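Local coordinates for acyl-ACP thioesterase (Bacteroides thetaiotaomicron, PDB 2ESS) that hydrolyses the thioester of acyl-acyl carrier proteins, releasing free fatty acids, at the interface of chains A and B. Residues are numbered along the deposited sequence; one frame, centred on the assembly and turned at random. Chains: chain A/B, acyl-ACP thioesterase.

The interface of chains A and B. Residues chain A 21-22, 186, 191, 194; chain B 167, 170, 212.
The phenol ring of B:Tyr167 lies flat against that of A:Tyr194, a clear example of one aromatic side chain engaging several features of a partner subunit. The planes are parallel and their centroids 3.8 Å apart, with CE2 of A:Tyr194 over the centre of the B:Tyr167 ring, although the side chains run at about a right angle. Beside the stack, A:Ile191 and B:Phe212 meet tip to tip: methyl CD1 of A:Ile191 sits over the face of the B:Phe212 ring, 3.7 Å from its centroid, with CG1 over the ring centre and CB against CZ of B:Phe212. With CG anti to its backbone N (chi1 172°), B:Tyr167 reaches into chain A, where its hydroxyl OH donates to OD2 of A:Asp21 at 2.8 Å, the carboxylate oxygen accepting through its anti lone pair. The ring edge meets that of A:Phe22, CE1 of B:Tyr167 lying 3.8 Å from CE2 of A:Phe22. A:Tyr194 OH donates to O of A:Leu186 at 2.6 Å. An alanine in place of A:Tyr194 would probably leave one face of B:Tyr167 uncovered and its ring freer to turn. A water bridges N of A:Phe22 to the carbonyl oxygens of B:Tyr167 and B:Ile170. In the fold, 3-10 helix 167-169 and the loop between strands 199-206 and 215-224 of chain B meet helix 191-196, the end of helix 178-186 and the loop after 3-10 helix 17-19 of chain A; two-fold symmetry repeats the patch with these identical chains exchanged, consistent with a dimer.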
ATOM      1  N   ASP A  21      -9.386   4.485  -4.827  1.00 32.17           N
ATOM      2  CA  ASP A  21      -9.763   3.906  -6.114  1.00 32.63           C
ATOM      3  C   ASP A  21     -10.165   4.958  -7.132  1.00 33.63           C
ATOM      4  O   ASP A  21     -10.012   6.165  -6.884  1.00 29.57           O
ATOM      5  CB  ASP A  21     -10.863   2.841  -5.943  1.00 35.43           C
ATOM      6  CG  ASP A  21     -12.211   3.409  -5.395  1.00 32.69           C
ATOM      7  OD1 ASP A  21     -12.480   4.632  -5.498  1.00 31.52           O
ATOM      8  OD2 ASP A  21     -12.991   2.580  -4.853  1.00 42.64           O
ATOM      9  N   PHE A  22     -10.663   4.502  -8.286  1.00 30.99           N
ATOM     10  CA  PHE A  22     -10.996   5.412  -9.357  1.00 30.53           C
ATOM     11  C   PHE A  22     -12.158   6.352  -9.034  1.00 28.65           C
ATOM     12  O   PHE A  22     -12.313   7.358  -9.724  1.00 27.85           O
ATOM     13  CB  PHE A  22     -11.242   4.692 -10.684  1.00 29.13           C
ATOM     14  CG  PHE A  22     -12.498   3.892 -10.714  1.00 29.99           C
ATOM     15  CD1 PHE A  22     -13.700   4.468 -11.117  1.00 35.77           C
ATOM     16  CD2 PHE A  22     -12.495   2.562 -10.314  1.00 35.14           C
ATOM     17  CE1 PHE A  22     -14.869   3.730 -11.149  1.00 28.68           C
ATOM     18  CE2 PHE A  22     -13.669   1.809 -10.365  1.00 36.07           C
ATOM     19  CZ  PHE A  22     -14.857   2.391 -10.771  1.00 30.45           C
ATOM     20  N   LEU A 186     -10.780  -8.525  -4.676  1.00 33.26           N
ATOM     21  CA  LEU A 186     -11.513  -7.358  -5.185  1.00 35.45           C
ATOM     22  C   LEU A 186     -11.209  -7.097  -6.639  1.00 32.25           C
ATOM     23  O   LEU A 186     -12.071  -6.592  -7.335  1.00 31.37           O
ATOM     24  CB  LEU A 186     -11.306  -6.120  -4.324  1.00 35.37           C
ATOM     25  CG  LEU A 186     -11.899  -6.331  -2.898  1.00 40.54           C
ATOM     26  CD1 LEU A 186     -11.819  -5.063  -2.080  1.00 40.31           C
ATOM     27  CD2 LEU A 186     -13.359  -6.854  -2.937  1.00 46.54           C
ATOM     28  N   ILE A 191     -15.585  -3.797 -13.492  1.00 42.31           N
ATOM     29  CA  ILE A 191     -15.483  -2.400 -13.188  1.00 44.91           C
ATOM     30  C   ILE A 191     -16.878  -1.718 -13.160  1.00 44.53           C
ATOM     31  O   ILE A 191     -17.079  -0.780 -12.377  1.00 43.24           O
ATOM     32  CB  ILE A 191     -14.470  -1.706 -14.157  1.00 45.55           C
ATOM     33  CG1 ILE A 191     -13.605  -0.691 -13.401  1.00 49.51           C
ATOM     34  CG2 ILE A 191     -15.168  -1.066 -15.341  1.00 43.97           C
ATOM     35  CD1 ILE A 191     -12.493  -1.315 -12.499  1.00 47.36           C
ATOM     36  N   TYR A 194     -18.169  -1.560  -9.632  1.00 34.91           N
ATOM     37  CA  TYR A 194     -17.577  -0.491  -8.859  1.00 34.66           C
ATOM     38  C   TYR A 194     -18.058   0.893  -9.348  1.00 35.24           C
ATOM     39  O   TYR A 194     -18.088   1.857  -8.583  1.00 34.79           O
ATOM     40  CB  TYR A 194     -16.057  -0.584  -8.943  1.00 32.87           C
ATOM     41  CG  TYR A 194     -15.487  -1.772  -8.218  1.00 32.52           C
ATOM     42  CD1 TYR A 194     -15.583  -1.879  -6.837  1.00 34.97           C
ATOM     43  CD2 TYR A 194     -14.813  -2.762  -8.902  1.00 36.13           C
ATOM     44  CE1 TYR A 194     -15.048  -2.976  -6.169  1.00 36.17           C
ATOM     45  CE2 TYR A 194     -14.264  -3.829  -8.256  1.00 33.30           C
ATOM     46  CZ  TYR A 194     -14.402  -3.956  -6.896  1.00 35.25           C
ATOM     47  OH  TYR A 194     -13.842  -5.044  -6.260  1.00 34.10           O
TER
ATOM     48  N   TYR B 167      -8.589  -3.263 -11.240  1.00 29.46           N
ATOM     49  CA  TYR B 167      -9.139  -2.313 -10.278  1.00 31.30           C
ATOM     50  C   TYR B 167      -8.112  -1.810  -9.255  1.00 31.55           C
ATOM     51  O   TYR B 167      -8.040  -0.619  -8.977  1.00 30.82           O
ATOM     52  CB  TYR B 167     -10.348  -2.938  -9.584  1.00 31.77           C
ATOM     53  CG  TYR B 167     -10.918  -2.168  -8.433  1.00 32.02           C
ATOM     54  CD1 TYR B 167     -11.570  -0.957  -8.631  1.00 35.17           C
ATOM     55  CD2 TYR B 167     -10.790  -2.643  -7.133  1.00 36.39           C
ATOM     56  CE1 TYR B 167     -12.115  -0.268  -7.573  1.00 34.32           C
ATOM     57  CE2 TYR B 167     -11.308  -1.960  -6.072  1.00 36.31           C
ATOM     58  CZ  TYR B 167     -11.982  -0.784  -6.287  1.00 38.47           C
ATOM     59  OH  TYR B 167     -12.478  -0.099  -5.217  1.00 41.70           O
ATOM     60  N   ILE B 170      -5.661   1.280 -10.356  1.00 32.82           N
ATOM     61  CA  ILE B 170      -6.154   2.539 -10.921  1.00 32.77           C
ATOM     62  C   ILE B 170      -6.416   3.568  -9.856  1.00 32.79           C
ATOM     63  O   ILE B 170      -7.026   3.257  -8.836  1.00 33.06           O
ATOM     64  CB  ILE B 170      -7.430   2.295 -11.740  1.00 29.63           C
ATOM     65  CG1 ILE B 170      -7.216   1.150 -12.733  1.00 37.58           C
ATOM     66  CG2 ILE B 170      -7.915   3.582 -12.466  1.00 35.90           C
ATOM     67  CD1 ILE B 170      -6.127   1.430 -13.799  1.00 29.86           C
ATOM     68  N   PHE B 212      -7.576   1.050 -17.109  1.00 33.96           N
ATOM     69  CA  PHE B 212      -8.137  -0.236 -16.713  1.00 35.33           C
ATOM     70  C   PHE B 212      -8.375  -1.109 -17.930  1.00 33.98           C
ATOM     71  O   PHE B 212      -8.932  -0.646 -18.919  1.00 32.73           O
ATOM     72  CB  PHE B 212      -9.469  -0.048 -15.984  1.00 36.22           C
ATOM     73  CG  PHE B 212     -10.192  -1.343 -15.740  1.00 37.39           C
ATOM     74  CD1 PHE B 212     -11.045  -1.883 -16.719  1.00 38.31           C
ATOM     75  CD2 PHE B 212     -10.004  -2.021 -14.559  1.00 36.88           C
ATOM     76  CE1 PHE B 212     -11.699  -3.109 -16.517  1.00 39.19           C
ATOM     77  CE2 PHE B 212     -10.643  -3.237 -14.332  1.00 39.24           C
ATOM     78  CZ  PHE B 212     -11.501  -3.785 -15.310  1.00 40.74           C
TER
HETATM   79  O   HOH W   1      -9.477   1.782  -8.677  1.00 26.54           O